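Local coordinates for ParM protein (Staphylococcus aureus, PDB 3JS6) that probably segregates plasmid DNA at cell division by assembling into actin-like filaments, at residues I116-P121 with R328-L333. Numbering follows the deposited sequence.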
loop_
_atom_site.group_PDB
_atom_site.type_symbol
_atom_site.label_atom_id
_atom_site.label_comp_id
_atom_site.label_asym_id
_atom_site.label_seq_id
_atom_site.Cartn_x
_atom_site.Cartn_y
_atom_site.Cartn_z
ATOM N N ILE A 116 6.876 4.453 -13.505
ATOM C CA ILE A 116 6.021 4.217 -12.342
ATOM C C ILE A 116 5.715 2.729 -12.169
ATOM O O ILE A 116 5.240 2.063 -13.100
ATOM C CB ILE A 116 4.666 4.976 -12.477
ATOM C CG1 ILE A 116 4.913 6.481 -12.563
ATOM C CG2 ILE A 116 3.743 4.621 -11.308
ATOM C CD1 ILE A 116 3.611 7.296 -12.779
ATOM N N ALA A 117 6.023 2.208 -10.988
ATOM C CA ALA A 117 5.745 0.823 -10.647
ATOM C C ALA A 117 4.643 0.838 -9.582
ATOM O O ALA A 117 4.774 1.500 -8.564
ATOM C CB ALA A 117 6.987 0.161 -10.085
ATOM N N THR A 118 3.551 0.129 -9.829
ATOM C CA THR A 118 2.489 0.086 -8.852
ATOM C C THR A 118 1.784 -1.269 -8.926
ATOM O O THR A 118 2.200 -2.163 -9.675
ATOM C CB THR A 118 1.485 1.212 -9.082
ATOM O OG1 THR A 118 0.572 1.254 -7.974
ATOM C CG2 THR A 118 0.716 0.996 -10.415
ATOM N N GLY A 119 0.734 -1.416 -8.136
ATOM C CA GLY A 119 -0.017 -2.654 -8.129
ATOM C C GLY A 119 -1.516 -2.403 -8.065
ATOM O O GLY A 119 -1.967 -1.262 -7.895
HETATM N N MSE A 120 -2.296 -3.469 -8.217
HETATM C CA MSE A 120 -3.748 -3.370 -8.137
HETATM C C MSE A 120 -4.284 -4.714 -7.680
HETATM O O MSE A 120 -3.549 -5.715 -7.702
HETATM C CB MSE A 120 -4.356 -2.950 -9.490
HETATM C CG MSE A 120 -3.884 -3.702 -10.707
HETATM SE SE MSE A 120 -4.733 -3.050 -12.359
HETATM C CE MSE A 120 -3.565 -1.649 -12.897
ATOM N N PRO A 121 -5.552 -4.758 -7.211
ATOM C CA PRO A 121 -6.152 -6.017 -6.745
ATOM C C PRO A 121 -5.943 -7.119 -7.774
ATOM O O PRO A 121 -6.068 -6.885 -8.968
ATOM C CB PRO A 121 -7.626 -5.658 -6.577
ATOM C CG PRO A 121 -7.550 -4.211 -6.141
ATOM C CD PRO A 121 -6.517 -3.645 -7.097
ATOM N N ARG A 328 8.385 -1.457 -1.863
ATOM C CA ARG A 328 9.763 -1.900 -2.051
ATOM C C ARG A 328 9.778 -2.961 -3.134
ATOM O O ARG A 328 10.744 -3.061 -3.874
ATOM C CB ARG A 328 10.378 -2.489 -0.760
ATOM C CG ARG A 328 10.617 -1.455 0.390
ATOM C CD ARG A 328 11.427 -2.055 1.551
ATOM N NE ARG A 328 10.755 -3.169 2.213
ATOM C CZ ARG A 328 9.957 -3.102 3.274
ATOM N NH1 ARG A 328 9.686 -1.953 3.870
ATOM N NH2 ARG A 328 9.404 -4.212 3.726
ATOM N N GLY A 329 8.713 -3.757 -3.230
ATOM C CA GLY A 329 8.673 -4.781 -4.263
ATOM C C GLY A 329 8.456 -4.162 -5.634
ATOM O O GLY A 329 9.121 -4.541 -6.607
ATOM N N TYR A 330 7.523 -3.220 -5.728
ATOM C CA TYR A 330 7.238 -2.554 -7.004
ATOM C C TYR A 330 8.479 -1.793 -7.468
ATOM O O TYR A 330 8.769 -1.740 -8.664
ATOM C CB TYR A 330 6.089 -1.536 -6.879
ATOM C CG TYR A 330 4.768 -2.082 -6.368
ATOM C CD1 TYR A 330 3.849 -1.230 -5.748
ATOM C CD2 TYR A 330 4.429 -3.431 -6.523
ATOM C CE1 TYR A 330 2.613 -1.688 -5.290
ATOM C CE2 TYR A 330 3.188 -3.910 -6.066
ATOM C CZ TYR A 330 2.289 -3.028 -5.454
ATOM O OH TYR A 330 1.058 -3.466 -5.010
ATOM N N GLU A 331 9.210 -1.200 -6.526
ATOM C CA GLU A 331 10.410 -0.433 -6.888
ATOM C C GLU A 331 11.430 -1.286 -7.646
ATOM O O GLU A 331 12.046 -0.817 -8.606
ATOM C CB GLU A 331 11.049 0.164 -5.648
ATOM C CG GLU A 331 12.323 0.929 -5.921
ATOM C CD GLU A 331 12.840 1.630 -4.675
ATOM O OE1 GLU A 331 13.048 0.943 -3.651
ATOM O OE2 GLU A 331 13.036 2.866 -4.722
ATOM N N LYS A 332 11.600 -2.537 -7.231
ATOM C CA LYS A 332 12.534 -3.429 -7.923
ATOM C C LYS A 332 12.122 -3.639 -9.393
ATOM O O LYS A 332 12.967 -3.640 -10.287
ATOM C CB LYS A 332 12.638 -4.760 -7.174
ATOM C CG LYS A 332 13.284 -4.590 -5.795
ATOM C CD LYS A 332 13.124 -5.837 -4.936
ATOM C CE LYS A 332 13.729 -5.631 -3.559
ATOM N NZ LYS A 332 13.659 -6.896 -2.760
ATOM N N LEU A 333 10.832 -3.809 -9.644
ATOM C CA LEU A 333 10.340 -3.985 -11.009
ATOM C C LEU A 333 10.518 -2.666 -11.766
ATOM O O LEU A 333 10.762 -2.652 -12.979
ATOM C CB LEU A 333 8.846 -4.373 -11.000
ATOM C CG LEU A 333 8.486 -5.751 -10.415
ATOM C CD1 LEU A 333 6.978 -5.953 -10.459
ATOM C CD2 LEU A 333 9.184 -6.854 -11.235
#
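Y330 packs against A117, T118 and G119 and makes nearly all of the contact between segments 328-333 and 116-121, reaching from the helix onto the strand's backbone. Its CG stands anti to its own carbonyl carbon (chi1 -57°), on the strand side of the helix. One face of the ring lies against the peptide joining T118 and G119, the two planes nearly parallel at about 16°: T118 C sits 3.7 Å above the ring plane over its centre, and G119 N is 3.4 Å above it, offset toward the rim. Further out, the hydroxyl OH stops 3.4 Å from CA of G119, a residue with no side chain. At the near end, A117 CB meets Y330 CB at 3.7 Å and presses to 3.0 Å from the backbone O of Y330, a tight methyl-to-carbonyl approach. T118 turns its side chain to the other side of the strand, toward F133 and L137 of helix 128-137, with OG1 hydrogen-bonded to L9 O. On the helix, E331 points away from the strand and pairs with K19, while L333 reaches V160 and L168. The C-terminal helix 325-342 packs on the sheet that holds strand 111-120 in the actin-like N-terminal domain, and Y330 also touches V160 there; the short segments 116-120 and 328-333 run at 131° to each other, closer to antiparallel than parallel. With no hydrogen bond between the two segments, the contact holds by van der Waals packing of an aromatic face on a peptide.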